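Local coordinates for protein citrinin polyketide synthase (Monascus purpureus, PDB 5MPT) that builds the keto-aldehyde precursor of the mycotoxin citrinin from malonyl-CoA units, and is represented here by its C-methylation (CMeT) domain, at residues E50-H55 against V121-L125; P207-M213 against S278-A284; T217-V222 against K252-K256. All coordinates share one frame; numbering follows the deposited sequence.

Contact 1: E50-H55 against V121-L125; sequences ELCVAH and VETML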
loop_
_atom_site.group_PDB
_atom_site.type_symbol
_atom_site.label_atom_id
_atom_site.label_comp_id
_atom_site.label_asym_id
_atom_site.label_seq_id
_atom_site.Cartn_x
_atom_site.Cartn_y
_atom_site.Cartn_z
ATOM N N GLU A 50 -2.180 19.508 1.290
ATOM C CA GLU A 50 -2.792 20.786 0.936
ATOM C C GLU A 50 -3.699 20.650 -0.283
ATOM O O GLU A 50 -4.774 21.262 -0.346
ATOM C CB GLU A 50 -1.700 21.811 0.686
ATOM C CG GLU A 50 -2.203 23.150 0.169
ATOM C CD GLU A 50 -1.077 24.125 -0.020
ATOM O OE1 GLU A 50 -0.294 23.966 -0.986
ATOM O OE2 GLU A 50 -0.955 25.026 0.829
ATOM N N LEU A 51 -3.246 19.919 -1.294
ATOM C CA LEU A 51 -4.056 19.699 -2.482
ATOM C C LEU A 51 -5.322 18.915 -2.144
ATOM O O LEU A 51 -6.408 19.237 -2.636
ATOM C CB LEU A 51 -3.219 18.979 -3.537
ATOM C CG LEU A 51 -3.831 18.549 -4.869
ATOM C CD1 LEU A 51 -4.350 19.782 -5.632
ATOM C CD2 LEU A 51 -2.803 17.773 -5.687
ATOM N N CYS A 52 -5.218 17.893 -1.291
ATOM C CA CYS A 52 -6.421 17.172 -0.885
ATOM C C CYS A 52 -7.419 18.106 -0.209
ATOM O O CYS A 52 -8.634 18.079 -0.495
ATOM C CB CYS A 52 -6.083 16.035 0.068
ATOM S SG CYS A 52 -5.059 14.688 -0.575
ATOM N N VAL A 53 -6.927 18.897 0.740
ATOM C CA VAL A 53 -7.800 19.800 1.476
ATOM C C VAL A 53 -8.476 20.764 0.519
ATOM O O VAL A 53 -9.674 21.006 0.622
ATOM C CB VAL A 53 -7.001 20.532 2.568
ATOM C CG1 VAL A 53 -7.832 21.683 3.171
ATOM C CG2 VAL A 53 -6.567 19.517 3.638
ATOM N N ALA A 54 -7.723 21.319 -0.433
ATOM C CA ALA A 54 -8.321 22.241 -1.398
ATOM C C ALA A 54 -9.402 21.553 -2.210
ATOM O O ALA A 54 -10.468 22.130 -2.461
ATOM C CB ALA A 54 -7.250 22.806 -2.326
ATOM N N HIS A 55 -9.157 20.315 -2.620
ATOM C CA HIS A 55 -10.178 19.557 -3.335
ATOM C C HIS A 55 -11.408 19.329 -2.469
ATOM O O HIS A 55 -12.543 19.381 -2.953
ATOM C CB HIS A 55 -9.627 18.214 -3.771
ATOM C CG HIS A 55 -8.799 18.239 -5.008
ATOM N ND1 HIS A 55 -9.260 18.700 -6.216
ATOM C CD2 HIS A 55 -7.536 17.804 -5.232
ATOM C CE1 HIS A 55 -8.327 18.547 -7.136
ATOM N NE2 HIS A 55 -7.267 17.999 -6.561
ATOM N N VAL A 121 -6.651 24.440 -7.160
ATOM C CA VAL A 121 -6.121 23.080 -7.231
ATOM C C VAL A 121 -5.358 22.872 -8.524
ATOM O O VAL A 121 -4.429 22.061 -8.574
ATOM C CB VAL A 121 -7.240 22.043 -7.078
ATOM C CG1 VAL A 121 -7.861 22.144 -5.687
ATOM C CG2 VAL A 121 -8.327 22.201 -8.167
ATOM N N GLU A 122 -5.718 23.598 -9.586
ATOM C CA GLU A 122 -4.965 23.500 -10.833
ATOM C C GLU A 122 -3.566 24.074 -10.670
ATOM O O GLU A 122 -2.584 23.488 -11.146
ATOM C CB GLU A 122 -5.707 24.218 -11.960
ATOM C CG GLU A 122 -6.939 23.494 -12.431
ATOM C CD GLU A 122 -8.211 23.895 -11.688
ATOM O OE1 GLU A 122 -8.157 24.722 -10.752
ATOM O OE2 GLU A 122 -9.265 23.342 -12.041
ATOM N N THR A 123 -3.449 25.218 -9.997
ATOM C CA THR A 123 -2.127 25.786 -9.784
ATOM C C THR A 123 -1.313 24.940 -8.795
ATOM O O THR A 123 -0.112 24.736 -8.989
ATOM C CB THR A 123 -2.251 27.221 -9.303
ATOM O OG1 THR A 123 -3.063 27.957 -10.233
ATOM C CG2 THR A 123 -0.884 27.845 -9.189
ATOM N N MET A 124 -1.954 24.455 -7.726
ATOM C CA MET A 124 -1.302 23.541 -6.788
ATOM C C MET A 124 -0.702 22.349 -7.516
ATOM O O MET A 124 0.451 21.990 -7.285
ATOM C CB MET A 124 -2.299 23.038 -5.730
ATOM C CG MET A 124 -2.679 24.064 -4.651
ATOM S SD MET A 124 -3.798 23.429 -3.372
ATOM C CE MET A 124 -4.172 24.917 -2.447
ATOM N N LEU A 125 -1.500 21.667 -8.343
ATOM C CA LEU A 125 -0.990 20.489 -9.032
ATOM C C LEU A 125 0.147 20.857 -9.974
ATOM O O LEU A 125 1.180 20.191 -10.013
ATOM C CB LEU A 125 -2.104 19.792 -9.807
ATOM C CG LEU A 125 -1.606 18.492 -10.452
ATOM C CD1 LEU A 125 -1.221 17.486 -9.393
ATOM C CD2 LEU A 125 -2.672 17.936 -11.364
#

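Contact 2: P207-M213 against S278-A284; sequences PLRILEM and SQHIILA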
loop_
_atom_site.group_PDB
_atom_site.type_symbol
_atom_site.label_atom_id
_atom_site.label_comp_id
_atom_site.label_asym_id
_atom_site.label_seq_id
_atom_site.Cartn_x
_atom_site.Cartn_y
_atom_site.Cartn_z
ATOM N N PRO A 207 14.312 -25.908 -6.893
ATOM C CA PRO A 207 13.854 -24.520 -6.996
ATOM C C PRO A 207 13.465 -23.908 -5.669
ATOM O O PRO A 207 12.957 -24.568 -4.751
ATOM C CB PRO A 207 12.630 -24.620 -7.907
ATOM C CG PRO A 207 12.078 -25.985 -7.599
ATOM C CD PRO A 207 13.268 -26.857 -7.295
ATOM N N LEU A 208 13.726 -22.614 -5.601
ATOM C CA LEU A 208 13.136 -21.739 -4.610
ATOM C C LEU A 208 11.728 -21.405 -5.081
ATOM O O LEU A 208 11.528 -20.979 -6.224
ATOM C CB LEU A 208 13.995 -20.488 -4.464
ATOM C CG LEU A 208 13.730 -19.562 -3.287
ATOM C CD1 LEU A 208 13.954 -20.298 -2.002
ATOM C CD2 LEU A 208 14.675 -18.323 -3.377
ATOM N N ARG A 209 10.750 -21.686 -4.243
ATOM C CA ARG A 209 9.357 -21.475 -4.585
ATOM C C ARG A 209 8.871 -20.213 -3.900
ATOM O O ARG A 209 8.837 -20.126 -2.664
ATOM C CB ARG A 209 8.525 -22.699 -4.203
ATOM C CG ARG A 209 9.048 -23.958 -4.893
ATOM C CD ARG A 209 8.185 -25.207 -4.665
ATOM N NE ARG A 209 8.472 -26.205 -5.704
ATOM C CZ ARG A 209 8.911 -27.437 -5.494
ATOM N NH1 ARG A 209 9.100 -27.899 -4.260
ATOM N NH2 ARG A 209 9.140 -28.224 -6.542
ATOM N N ILE A 210 8.513 -19.236 -4.721
ATOM C CA ILE A 210 8.098 -17.908 -4.286
ATOM C C ILE A 210 6.695 -17.671 -4.810
ATOM O O ILE A 210 6.432 -17.868 -6.003
ATOM C CB ILE A 210 9.042 -16.811 -4.811
ATOM C CG1 ILE A 210 10.477 -17.127 -4.423
ATOM C CG2 ILE A 210 8.563 -15.432 -4.311
ATOM C CD1 ILE A 210 11.521 -16.105 -4.976
ATOM N N LEU A 211 5.796 -17.254 -3.927
ATOM C CA LEU A 211 4.429 -16.935 -4.315
ATOM C C LEU A 211 4.124 -15.503 -3.911
ATOM O O LEU A 211 4.291 -15.129 -2.744
ATOM C CB LEU A 211 3.433 -17.899 -3.676
ATOM C CG LEU A 211 1.972 -17.776 -4.143
ATOM C CD1 LEU A 211 1.347 -19.178 -4.233
ATOM C CD2 LEU A 211 1.204 -16.886 -3.207
ATOM N N GLU A 212 3.661 -14.713 -4.860
ATOM C CA GLU A 212 3.293 -13.332 -4.601
ATOM C C GLU A 212 1.774 -13.234 -4.538
ATOM O O GLU A 212 1.078 -13.616 -5.485
ATOM C CB GLU A 212 3.864 -12.388 -5.660
ATOM C CG GLU A 212 3.517 -10.948 -5.368
ATOM C CD GLU A 212 4.032 -9.965 -6.382
ATOM O OE1 GLU A 212 4.613 -10.389 -7.402
ATOM O OE2 GLU A 212 3.806 -8.757 -6.161
ATOM N N MET A 213 1.277 -12.745 -3.411
ATOM C CA MET A 213 -0.138 -12.469 -3.267
ATOM C C MET A 213 -0.416 -11.005 -3.555
ATOM O O MET A 213 0.437 -10.143 -3.374
ATOM C CB MET A 213 -0.610 -12.824 -1.865
ATOM C CG MET A 213 -0.395 -14.298 -1.577
ATOM S SD MET A 213 -1.064 -14.780 0.005
ATOM C CE MET A 213 -1.558 -16.462 -0.331
ATOM N N SER A 278 3.890 -25.408 0.559
ATOM C CA SER A 278 4.495 -25.497 -0.755
ATOM C C SER A 278 5.538 -24.435 -1.017
ATOM O O SER A 278 6.459 -24.682 -1.797
ATOM C CB SER A 278 3.439 -25.418 -1.853
ATOM O OG SER A 278 2.739 -24.195 -1.802
ATOM N N GLN A 279 5.441 -23.275 -0.375
ATOM C CA GLN A 279 6.256 -22.134 -0.737
ATOM C C GLN A 279 7.338 -21.801 0.292
ATOM O O GLN A 279 7.101 -21.867 1.507
ATOM C CB GLN A 279 5.364 -20.889 -0.916
ATOM C CG GLN A 279 4.249 -21.025 -1.864
ATOM C CD GLN A 279 4.674 -21.397 -3.271
ATOM O OE1 GLN A 279 5.505 -20.757 -3.893
ATOM N NE2 GLN A 279 4.083 -22.467 -3.773
ATOM N N HIS A 280 8.526 -21.421 -0.204
ATOM C CA HIS A 280 9.598 -20.888 0.644
ATOM C C HIS A 280 9.325 -19.462 1.083
ATOM O O HIS A 280 9.617 -19.094 2.229
ATOM C CB HIS A 280 10.939 -20.893 -0.098
ATOM C CG HIS A 280 11.450 -22.262 -0.396
ATOM N ND1 HIS A 280 11.174 -22.910 -1.580
ATOM C CD2 HIS A 280 12.225 -23.102 0.328
ATOM C CE1 HIS A 280 11.760 -24.096 -1.571
ATOM N NE2 HIS A 280 12.389 -24.237 -0.420
ATOM N N ILE A 281 8.753 -18.663 0.192
ATOM C CA ILE A 281 8.601 -17.222 0.362
ATOM C C ILE A 281 7.239 -16.804 -0.140
ATOM O O ILE A 281 6.855 -17.130 -1.271
ATOM C CB ILE A 281 9.690 -16.452 -0.408
ATOM C CG1 ILE A 281 11.060 -16.941 -0.004
ATOM C CG2 ILE A 281 9.546 -14.966 -0.198
ATOM C CD1 ILE A 281 12.167 -16.316 -0.862
ATOM N N ILE A 282 6.505 -16.072 0.687
ATOM C CA ILE A 282 5.328 -15.355 0.232
ATOM C C ILE A 282 5.610 -13.864 0.320
ATOM O O ILE A 282 5.953 -13.344 1.386
ATOM C CB ILE A 282 4.075 -15.743 1.019
ATOM C CG1 ILE A 282 3.740 -17.176 0.635
ATOM C CG2 ILE A 282 2.880 -14.803 0.683
ATOM C CD1 ILE A 282 2.690 -17.791 1.439
ATOM N N LEU A 283 5.519 -13.216 -0.826
ATOM C CA LEU A 283 5.589 -11.770 -0.985
ATOM C C LEU A 283 4.180 -11.197 -1.017
ATOM O O LEU A 283 3.312 -11.776 -1.659
ATOM C CB LEU A 283 6.319 -11.435 -2.284
ATOM C CG LEU A 283 7.777 -11.884 -2.397
ATOM C CD1 LEU A 283 8.387 -11.395 -3.702
ATOM C CD2 LEU A 283 8.595 -11.415 -1.215
ATOM N N ALA A 284 3.955 -10.044 -0.353
ATOM C CA ALA A 284 2.599 -9.484 -0.262
ATOM C C ALA A 284 2.744 -7.985 -0.010
ATOM O O ALA A 284 2.986 -7.565 1.129
ATOM C CB ALA A 284 1.787 -10.164 0.832
HETATM O O HOH W 1 7.846 -26.974 -1.491
HETATM O O HOH W 2 5.798 -20.803 -6.464
#

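Contact 3: T217-V222 against K252-K256; sequences TGGTTV and KRFKK. With SAH (S-adenosyl-L-homocysteine), chain B.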
loop_
_atom_site.group_PDB
_atom_site.type_symbol
_atom_site.label_atom_id
_atom_site.label_comp_id
_atom_site.label_asym_id
_atom_site.label_seq_id
_atom_site.Cartn_x
_atom_site.Cartn_y
_atom_site.Cartn_z
ATOM N N THR A 217 -0.921 -4.942 -10.190
ATOM C CA THR A 217 -0.328 -4.285 -11.347
ATOM C C THR A 217 1.121 -4.689 -11.574
ATOM O O THR A 217 1.711 -4.275 -12.576
ATOM C CB THR A 217 -0.413 -2.757 -11.197
ATOM O OG1 THR A 217 0.355 -2.297 -10.066
ATOM C CG2 THR A 217 -1.880 -2.279 -11.070
ATOM N N GLY A 218 1.690 -5.506 -10.693
ATOM C CA GLY A 218 3.064 -5.927 -10.844
ATOM C C GLY A 218 4.069 -4.899 -10.403
ATOM O O GLY A 218 5.180 -4.865 -10.945
ATOM N N GLY A 219 3.725 -4.069 -9.412
ATOM C CA GLY A 219 4.645 -3.036 -8.973
ATOM C C GLY A 219 5.866 -3.628 -8.308
ATOM O O GLY A 219 6.981 -3.103 -8.439
ATOM N N THR A 220 5.676 -4.729 -7.601
ATOM C CA THR A 220 6.764 -5.505 -7.052
ATOM C C THR A 220 7.266 -6.515 -8.069
ATOM O O THR A 220 8.477 -6.689 -8.228
ATOM C CB THR A 220 6.293 -6.211 -5.779
ATOM O OG1 THR A 220 5.881 -5.229 -4.817
ATOM C CG2 THR A 220 7.405 -7.078 -5.189
ATOM N N THR A 221 6.339 -7.163 -8.763
ATOM C CA THR A 221 6.687 -8.220 -9.700
ATOM C C THR A 221 7.684 -7.742 -10.741
ATOM O O THR A 221 8.606 -8.483 -11.105
ATOM C CB THR A 221 5.418 -8.728 -10.381
ATOM O OG1 THR A 221 4.337 -8.713 -9.438
ATOM C CG2 THR A 221 5.628 -10.127 -10.924
ATOM N N VAL A 222 7.516 -6.519 -11.241
ATOM C CA VAL A 222 8.373 -6.045 -12.323
ATOM C C VAL A 222 9.831 -5.938 -11.891
ATOM O O VAL A 222 10.719 -5.962 -12.742
ATOM C CB VAL A 222 7.880 -4.700 -12.899
ATOM C CG1 VAL A 222 7.965 -3.564 -11.869
ATOM C CG2 VAL A 222 8.676 -4.341 -14.134
ATOM N N LYS A 252 0.569 -12.180 -20.005
ATOM C CA LYS A 252 1.119 -11.676 -21.258
ATOM C C LYS A 252 2.388 -10.870 -21.005
ATOM O O LYS A 252 3.457 -11.179 -21.544
ATOM C CB LYS A 252 0.074 -10.820 -21.984
ATOM C CG LYS A 252 -1.236 -11.542 -22.335
ATOM C CD LYS A 252 -2.247 -10.580 -22.977
ATOM C CE LYS A 252 -3.643 -11.188 -23.105
ATOM N NZ LYS A 252 -4.654 -10.188 -23.563
ATOM N N ARG A 253 2.284 -9.836 -20.167
ATOM C CA ARG A 253 3.418 -8.959 -19.878
ATOM C C ARG A 253 4.670 -9.743 -19.491
ATOM O O ARG A 253 5.766 -9.474 -19.999
ATOM C CB ARG A 253 3.029 -7.996 -18.760
ATOM C CG ARG A 253 4.090 -7.012 -18.328
ATOM C CD ARG A 253 3.564 -6.199 -17.161
ATOM N NE ARG A 253 4.451 -5.110 -16.784
ATOM C CZ ARG A 253 4.272 -4.346 -15.713
ATOM N NH1 ARG A 253 3.246 -4.562 -14.907
ATOM N NH2 ARG A 253 5.128 -3.378 -15.432
ATOM N N PHE A 254 4.531 -10.712 -18.582
ATOM C CA PHE A 254 5.680 -11.373 -17.974
ATOM C C PHE A 254 5.971 -12.742 -18.589
ATOM O O PHE A 254 6.684 -13.550 -17.982
ATOM C CB PHE A 254 5.461 -11.489 -16.465
ATOM C CG PHE A 254 5.373 -10.157 -15.757
ATOM C CD1 PHE A 254 6.369 -9.190 -15.921
ATOM C CD2 PHE A 254 4.308 -9.872 -14.927
ATOM C CE1 PHE A 254 6.293 -7.967 -15.267
ATOM C CE2 PHE A 254 4.229 -8.652 -14.274
ATOM C CZ PHE A 254 5.228 -7.699 -14.448
ATOM N N LYS A 255 5.453 -13.002 -19.792
ATOM C CA LYS A 255 5.706 -14.273 -20.467
ATOM C C LYS A 255 7.193 -14.495 -20.693
ATOM O O LYS A 255 7.672 -15.632 -20.635
ATOM C CB LYS A 255 4.966 -14.305 -21.801
ATOM C CG LYS A 255 5.056 -15.629 -22.524
ATOM C CD LYS A 255 4.510 -15.519 -23.935
ATOM C CE LYS A 255 4.642 -16.839 -24.679
ATOM N NZ LYS A 255 3.902 -17.936 -24.001
ATOM N N LYS A 256 7.931 -13.423 -20.979
ATOM C CA LYS A 256 9.376 -13.454 -21.176
ATOM C C LYS A 256 10.064 -14.443 -20.249
ATOM O O LYS A 256 11.021 -15.113 -20.648
ATOM C CB LYS A 256 9.959 -12.054 -20.950
ATOM C CG LYS A 256 11.477 -11.975 -20.948
ATOM C CD LYS A 256 11.957 -10.566 -20.651
ATOM C CE LYS A 256 13.477 -10.460 -20.746
ATOM N NZ LYS A 256 13.971 -9.061 -20.562
HETATM N N SAH B . 0.746 -5.227 -4.897
HETATM C CA SAH B . -0.145 -4.246 -5.585
HETATM C CB SAH B . -0.393 -2.911 -4.893
HETATM C CG SAH B . -1.342 -2.972 -3.709
HETATM S SD SAH B . -3.035 -2.934 -4.391
HETATM C C SAH B . 0.477 -3.951 -6.978
HETATM O O SAH B . -0.440 -3.604 -7.857
HETATM O OXT SAH B . 1.658 -3.992 -7.218
HETATM C "C5'" SAH B . -3.843 -4.303 -3.520
HETATM C "C4'" SAH B . -3.892 -5.511 -4.432
HETATM O "O4'" SAH B . -4.423 -6.580 -3.619
HETATM C "C3'" SAH B . -4.818 -5.380 -5.649
HETATM O "O3'" SAH B . -4.120 -5.923 -6.765
HETATM C "C2'" SAH B . -6.044 -6.224 -5.258
HETATM O "O2'" SAH B . -6.661 -6.849 -6.381
HETATM C "C1'" SAH B . -5.401 -7.270 -4.355
HETATM N N9 SAH B . -6.290 -7.928 -3.404
HETATM C C8 SAH B . -7.296 -7.371 -2.661
HETATM N N7 SAH B . -7.959 -8.230 -1.924
HETATM C C5 SAH B . -7.347 -9.444 -2.208
HETATM C C6 SAH B . -7.582 -10.757 -1.755
HETATM N N6 SAH B . -8.565 -11.093 -0.910
HETATM N N1 SAH B . -6.787 -11.733 -2.233
HETATM C C2 SAH B . -5.823 -11.418 -3.104
HETATM N N3 SAH B . -5.500 -10.223 -3.601
HETATM C C4 SAH B . -6.312 -9.270 -3.113
HETATM O O HOH W 3 4.520 -2.675 -12.773
#

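Contact 1: E50-H55 against V121-L125
E50, L51, A54 and H55 form the face that helix 40-62 turns to M124, V121 and L125 at the start of helix 121-131. The two helices make an antiparallel packed pair, with short-segment axes 9.9 Å apart and N-to-C directions 166° from each other; no hydrogen bond joins these two segments. The first helix belongs to the methyltransferase helix-turn-helix family region. E50 comes first, at the margin of the contact. The methylene part of its extended chain lies crosswise to M124, with CG 3.7 Å from the M124 CE methyl. Glutamate suits this partly exposed place because its aliphatic carbons can pack while its carboxylate need not be buried. L51 is buried and reaches across with both methyls. Its CG stands opposite the backbone N (chi1 177°), which carries the branch toward the second helix, so that CD1 rests 3.8 Å from M124 CB and CD2 meets L125 CD1 at 4.0 Å. The L51 and M124 chains run past one another in opposite directions, and T142 and S143 of helix 136-146 also touch L51. One turn on, A54 directs its CB toward the partner helix. Alanine's single methyl lets V121 and M124 close in: the straight, unbranched M124 chain lays its sulfur and terminal methyl alongside A54, SD 3.7 Å from A54 CB. Toward V121 the fit is closer still, A54 CB to V121 CG1 at 3.5 Å, tighter than usual van der Waals contact. H55 ends the row. Its NE2 is hydrogen-bonded to S143 OG, which helps to fix the ring, and V121 CG1 makes a CH-pi contact over one ring face, 3.9 Å from the H55 centroid and 17° off its normal.

Contact 2: P207-M213 against S278-A284
L208 and H280 meet obliquely at the entrance to this parallel strand pair, the leucine CD1 lying over one face of the imidazole in a CH-pi contact 3.9 Å from its centroid. At the ring's rim, R209 N donates to H280 ND1 over 3.0 Å in an almost straight bond (172°), approaching 24° out of the ring plane; H280 NE2 is held by S10 O. At this corner R209 O takes two donors, H280 N at 2.8 Å and I281 N at 3.2 Å. Beyond it, regular parallel pairing takes over, with L211 N bonded to I281 O at 2.9 Å. On one face, the I210 and I281 chains run alongside each other in the same direction, with I210 CG1 4.0 Å from I281 CD1; such beta-branched residues suit extended strands. On the other face L211 lies crosswise to Q279, its CB 3.5 Å from Q279 OE1. A water 2.6 Å from Q279 OE1 also reaches I210 O, while Q279 NE2 bonds S278 OG, itself hydrogen-bonded with L275 O. These are central strands of the Rossmann-type methyltransferase sheet: strand 235-241 flanks 208-213, strand 309-316 flanks 279-285, and helix 294-304 covers M213, Q279 and I282.

Contact 3: T217-V222 against K252-K256
The guanidinium of R253 meets the carbonyl oxygen of T217 at its edge, close to its plane, while one of its faces is covered by F254 CZ, 3.3 Å above the plane and toward the rim. The neighbouring phenyl ring is covered in turn by R253 CD on one face, so the two side chains lie against each other as they leave the end of helix 244-253. The R253 chain is extended from CG to NE, which carries NH1 to 2.8 Å from T217 O; the bond is weak because it is bent (126°). A water in the guanidinium plane bridges the same two groups, accepting from R253 NH2 over 2.8 Å and donating to T217 O. The F254 ring approaches obliquely, with CE2 3.9 Å from T221 CG2. L225 and M239 also touch it, a setting that suits a large apolar ring. V222 CG2 packs 3.9 Å from R253 NH2. G218 has a positive phi (79°), readily adopted by glycine, and its lack of a side chain lets R253 and F254 come close. On the other side the same loop holds S-adenosyl-L-homocysteine. T217 N donates to the carboxylate atom O of the ligand at 2.7 Å, and T217 OG1 donates to it at 2.7 Å too, the hydroxyl being placed between backbone N and carbonyl carbon by chi1 of 64°. G219 N grips the other oxygen, OXT, at 3.0 Å, and the bare glycine lets the carboxylate settle against the chain. The catalytic Y177 lies beside T217. A glycine-rich turn between the first strand of the methyltransferase sheet, 208-213, and the helix after it, binding the amino-acid end of the cofactor through backbone N-H groups, is the hallmark of the first sequence motif of Rossmann-fold methyltransferases.

Overall arrangement
Contacts 2 and 3 belong to one Rossmann-type unit, whereas contact 1 stands apart in the helical part of the chain, its centre 41 Å from that of contact 2 and 33 Å from that of contact 3. Contact 2 is the buried core, ruled by backbone hydrogen bonds and apolar side chains; contacts 1 and 3 are only partly buried. Contact 1 relies on apolar packing between helices, while contact 3 mixes a weak arginine-to-carbonyl hydrogen bond, a water and ligand binding. Strand 208-213 runs on through the glycine-rich loop into helix 221-231, and E212 OE1 is probably hydrogen-bonded to T221 OG1, tying the strand of contact 2 to the helix that follows the cofactor loop.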